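PDB 7D3U: monovalent Na+/H+ antiporter subunit D from Dietzia sp. DQ12-45-1b, which is a membrane subunit of the Mrp complex, a bacterial sodium/proton antiporter, and probably takes part in its ion translocation. Local coordinates for residues G56-P68 against N561-G574. Sequence-based numbering, arbitrary orientation.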
# COMPACT_ATOMS: atom_id res chain seq x y z
N GLY A 56 14.62 -24.80 -11.58
CA GLY A 56 15.17 -23.61 -12.19
C GLY A 56 14.68 -23.32 -13.59
O GLY A 56 15.10 -22.32 -14.18
N SER A 57 13.80 -24.15 -14.14
CA SER A 57 13.26 -23.91 -15.47
C SER A 57 12.41 -22.65 -15.47
O SER A 57 12.05 -22.09 -14.43
CB SER A 57 12.43 -25.11 -15.92
OG SER A 57 11.67 -24.79 -17.07
N VAL A 58 12.08 -22.19 -16.68
CA VAL A 58 11.27 -21.00 -16.88
C VAL A 58 10.26 -21.33 -17.97
O VAL A 58 10.64 -21.56 -19.12
CB VAL A 58 12.11 -19.77 -17.28
CG1 VAL A 58 11.21 -18.62 -17.65
CG2 VAL A 58 13.04 -19.38 -16.15
N VAL A 59 8.98 -21.36 -17.61
CA VAL A 59 7.92 -21.64 -18.56
C VAL A 59 7.41 -20.32 -19.12
O VAL A 59 6.93 -19.46 -18.37
CB VAL A 59 6.78 -22.44 -17.90
CG1 VAL A 59 5.58 -22.49 -18.83
CG2 VAL A 59 7.25 -23.83 -17.55
N VAL A 60 7.50 -20.16 -20.43
CA VAL A 60 7.14 -18.92 -21.10
C VAL A 60 6.12 -19.23 -22.18
O VAL A 60 6.35 -20.09 -23.03
CB VAL A 60 8.37 -18.22 -21.72
CG1 VAL A 60 7.93 -17.14 -22.69
CG2 VAL A 60 9.24 -17.65 -20.63
N HIS A 61 4.99 -18.52 -22.14
CA HIS A 61 3.93 -18.68 -23.12
C HIS A 61 3.72 -17.35 -23.84
O HIS A 61 3.34 -16.36 -23.21
CB HIS A 61 2.63 -19.13 -22.45
CG HIS A 61 1.47 -19.22 -23.40
ND1 HIS A 61 0.27 -18.59 -23.16
CD2 HIS A 61 1.34 -19.85 -24.58
CE1 HIS A 61 -0.56 -18.84 -24.15
NE2 HIS A 61 0.06 -19.60 -25.03
N GLN A 62 3.98 -17.34 -25.14
CA GLN A 62 3.76 -16.14 -25.94
C GLN A 62 2.26 -16.03 -26.21
O GLN A 62 1.71 -16.75 -27.04
CB GLN A 62 4.55 -16.21 -27.24
CG GLN A 62 6.00 -16.62 -27.05
CD GLN A 62 6.83 -15.53 -26.41
OE1 GLN A 62 6.45 -14.36 -26.40
NE2 GLN A 62 7.98 -15.91 -25.88
N VAL A 63 1.60 -15.12 -25.48
CA VAL A 63 0.16 -14.95 -25.62
C VAL A 63 -0.18 -14.65 -27.08
O VAL A 63 0.45 -13.79 -27.71
CB VAL A 63 -0.34 -13.84 -24.69
CG1 VAL A 63 -1.79 -13.50 -24.99
CG2 VAL A 63 -0.18 -14.26 -23.25
N ALA A 64 -1.15 -15.39 -27.62
CA ALA A 64 -1.60 -15.36 -29.01
C ALA A 64 -0.61 -16.01 -29.96
O ALA A 64 -0.85 -16.01 -31.17
CB ALA A 64 -1.92 -13.94 -29.50
N LEU A 65 0.51 -16.54 -29.46
CA LEU A 65 1.44 -17.34 -30.25
C LEU A 65 2.04 -16.53 -31.41
O LEU A 65 2.11 -16.99 -32.55
CB LEU A 65 0.78 -18.61 -30.77
CG LEU A 65 0.52 -19.69 -29.72
CD1 LEU A 65 -0.12 -20.91 -30.36
CD2 LEU A 65 1.82 -20.08 -29.03
N TRP A 66 2.48 -15.31 -31.10
CA TRP A 66 3.20 -14.51 -32.07
C TRP A 66 4.70 -14.70 -31.88
O TRP A 66 5.15 -15.50 -31.06
CB TRP A 66 2.81 -13.04 -31.95
CG TRP A 66 1.37 -12.78 -32.28
CD1 TRP A 66 0.43 -12.24 -31.45
CD2 TRP A 66 0.70 -13.04 -33.52
NE1 TRP A 66 -0.78 -12.15 -32.09
CE2 TRP A 66 -0.64 -12.64 -33.37
CE3 TRP A 66 1.11 -13.58 -34.74
CZ2 TRP A 66 -1.57 -12.76 -34.39
CZ3 TRP A 66 0.18 -13.70 -35.75
CH2 TRP A 66 -1.14 -13.29 -35.57
N ALA A 67 5.49 -13.96 -32.65
CA ALA A 67 6.93 -14.08 -32.55
C ALA A 67 7.40 -13.62 -31.18
O ALA A 67 6.81 -12.72 -30.57
CB ALA A 67 7.61 -13.25 -33.64
N PRO A 68 8.46 -14.23 -30.64
CA PRO A 68 8.99 -13.80 -29.34
C PRO A 68 9.48 -12.36 -29.40
O PRO A 68 10.32 -12.01 -30.23
CB PRO A 68 10.13 -14.78 -29.08
CG PRO A 68 9.82 -15.96 -29.93
CD PRO A 68 9.17 -15.41 -31.16
N ASN A 561 16.88 -17.37 -10.50
CA ASN A 561 16.30 -16.80 -11.70
C ASN A 561 16.49 -15.29 -11.77
O ASN A 561 16.06 -14.68 -12.75
CB ASN A 561 14.81 -17.13 -11.77
CG ASN A 561 14.56 -18.59 -12.05
OD1 ASN A 561 15.38 -19.27 -12.66
ND2 ASN A 561 13.41 -19.09 -11.59
N LEU A 562 17.11 -14.69 -10.76
CA LEU A 562 17.35 -13.25 -10.73
C LEU A 562 18.82 -12.90 -10.82
O LEU A 562 19.20 -12.02 -11.60
CB LEU A 562 16.74 -12.65 -9.46
CG LEU A 562 15.23 -12.84 -9.28
CD1 LEU A 562 14.75 -12.14 -8.03
CD2 LEU A 562 14.49 -12.33 -10.50
N TYR A 563 19.68 -13.56 -10.04
CA TYR A 563 21.11 -13.30 -10.16
C TYR A 563 21.73 -14.00 -11.36
O TYR A 563 22.95 -13.90 -11.56
CB TYR A 563 21.84 -13.71 -8.87
CG TYR A 563 21.91 -15.19 -8.55
CD1 TYR A 563 22.73 -16.05 -9.27
CD2 TYR A 563 21.18 -15.72 -7.50
CE1 TYR A 563 22.80 -17.40 -8.97
CE2 TYR A 563 21.24 -17.06 -7.18
CZ TYR A 563 22.05 -17.90 -7.92
OH TYR A 563 22.11 -19.23 -7.61
N ASP A 564 20.93 -14.69 -12.17
CA ASP A 564 21.41 -15.34 -13.39
C ASP A 564 20.24 -15.47 -14.35
O ASP A 564 19.68 -16.55 -14.55
CB ASP A 564 22.02 -16.70 -13.08
CG ASP A 564 22.88 -17.24 -14.21
OD1 ASP A 564 22.33 -17.48 -15.31
OD2 ASP A 564 24.10 -17.41 -14.00
N PRO A 565 19.85 -14.36 -14.98
CA PRO A 565 18.63 -14.38 -15.80
C PRO A 565 18.87 -14.90 -17.21
O PRO A 565 18.02 -14.71 -18.09
CB PRO A 565 18.22 -12.91 -15.81
CG PRO A 565 19.51 -12.18 -15.77
CD PRO A 565 20.46 -13.02 -14.95
N THR A 566 20.01 -15.55 -17.44
CA THR A 566 20.27 -16.12 -18.75
C THR A 566 19.24 -17.17 -19.11
O THR A 566 18.79 -17.25 -20.26
CB THR A 566 21.68 -16.71 -18.80
OG1 THR A 566 21.70 -17.96 -18.11
CG2 THR A 566 22.67 -15.76 -18.15
N THR A 567 18.83 -17.99 -18.14
CA THR A 567 17.82 -19.01 -18.39
C THR A 567 16.42 -18.44 -18.54
O THR A 567 15.54 -19.14 -19.03
CB THR A 567 17.83 -20.05 -17.27
OG1 THR A 567 16.78 -20.99 -17.49
CG2 THR A 567 17.61 -19.37 -15.93
N TYR A 568 16.20 -17.19 -18.12
CA TYR A 568 14.93 -16.52 -18.30
C TYR A 568 14.87 -15.78 -19.62
O TYR A 568 13.86 -15.87 -20.34
CB TYR A 568 14.69 -15.56 -17.13
CG TYR A 568 13.63 -14.51 -17.34
CD1 TYR A 568 12.30 -14.76 -17.03
CD2 TYR A 568 13.95 -13.25 -17.83
CE1 TYR A 568 11.33 -13.80 -17.21
CE2 TYR A 568 12.99 -12.28 -18.02
CZ TYR A 568 11.68 -12.56 -17.70
OH TYR A 568 10.71 -11.61 -17.89
N ILE A 569 15.93 -15.06 -19.97
CA ILE A 569 15.98 -14.36 -21.24
C ILE A 569 16.06 -15.35 -22.39
O ILE A 569 15.45 -15.15 -23.45
CB ILE A 569 17.17 -13.38 -21.25
CG1 ILE A 569 16.84 -12.18 -20.36
CG2 ILE A 569 17.49 -12.92 -22.66
CD1 ILE A 569 17.98 -11.76 -19.47
N GLN A 570 16.79 -16.45 -22.21
CA GLN A 570 16.85 -17.48 -23.24
C GLN A 570 15.52 -18.21 -23.40
O GLN A 570 15.32 -18.87 -24.43
CB GLN A 570 17.96 -18.49 -22.90
CG GLN A 570 18.63 -19.10 -24.12
CD GLN A 570 17.91 -20.33 -24.62
OE1 GLN A 570 17.25 -21.04 -23.85
NE2 GLN A 570 18.03 -20.60 -25.91
N ALA A 571 14.62 -18.09 -22.43
CA ALA A 571 13.31 -18.72 -22.53
C ALA A 571 12.26 -17.78 -23.09
O ALA A 571 11.36 -18.22 -23.82
CB ALA A 571 12.87 -19.24 -21.16
N VAL A 572 12.34 -16.49 -22.77
CA VAL A 572 11.38 -15.54 -23.32
C VAL A 572 11.68 -15.25 -24.79
O VAL A 572 10.77 -14.98 -25.57
CB VAL A 572 11.34 -14.26 -22.49
CG1 VAL A 572 10.32 -13.29 -23.04
CG2 VAL A 572 11.03 -14.57 -21.04
N LEU A 573 12.95 -15.31 -25.18
CA LEU A 573 13.38 -14.97 -26.54
C LEU A 573 13.65 -16.21 -27.38
O LEU A 573 14.57 -16.23 -28.20
CB LEU A 573 14.61 -14.07 -26.50
CG LEU A 573 14.48 -12.78 -25.70
CD1 LEU A 573 15.77 -11.98 -25.77
CD2 LEU A 573 13.31 -11.96 -26.22
N GLY A 574 12.88 -17.27 -27.18
CA GLY A 574 13.06 -18.50 -27.93
C GLY A 574 12.47 -19.72 -27.25
O GLY A 574 11.25 -19.81 -27.09
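The carboxamide of Gln-62 reaches the C-terminal end of helix 566-572, where NE2 gives a weak, bent hydrogen bond of 3.0 Å (130° at the hydrogen) to Val-572 O. A bend at chi2 (-72°) swings the amide over to this last helical carbonyl, and Pro-68 CB packs on the same oxygen. Beside it the two isopropyl groups of Val-60 and Val-572 cross at about a right angle, CG2 to CG2 at 3.6 Å, while Val-60 CB lies 3.7 Å from Ala-571 O. Val-572 CG2 also covers one face of the Tyr-568 ring near its rim. Val-58 packs along the helix on Thr-567, Tyr-568 and Ala-571: CG1, anti to the backbone N, touches Ala-571 CB (3.9 Å) and, obliquely, Tyr-568 CD1, and CG2 rests 3.8 Å from Thr-567 O. With an alanine here, both methyls that touch the helix are gone, which is likely to open a gap beside the Tyr-568 ring and leave Thr-567 O less covered. The neighbouring antiparallel strand 73-76 adds Val-75, which touches Val-60, Tyr-568 and Val-572; around Trp-66 the loop meets subunit A. The axes of strand 59-62 and helix 566-572 come within 8.3 Å and run at 27° to each other, nearly parallel: a two-stranded antiparallel hairpin, formed by 59-62 and 73-76, packed against the short C-terminal helix of the chain.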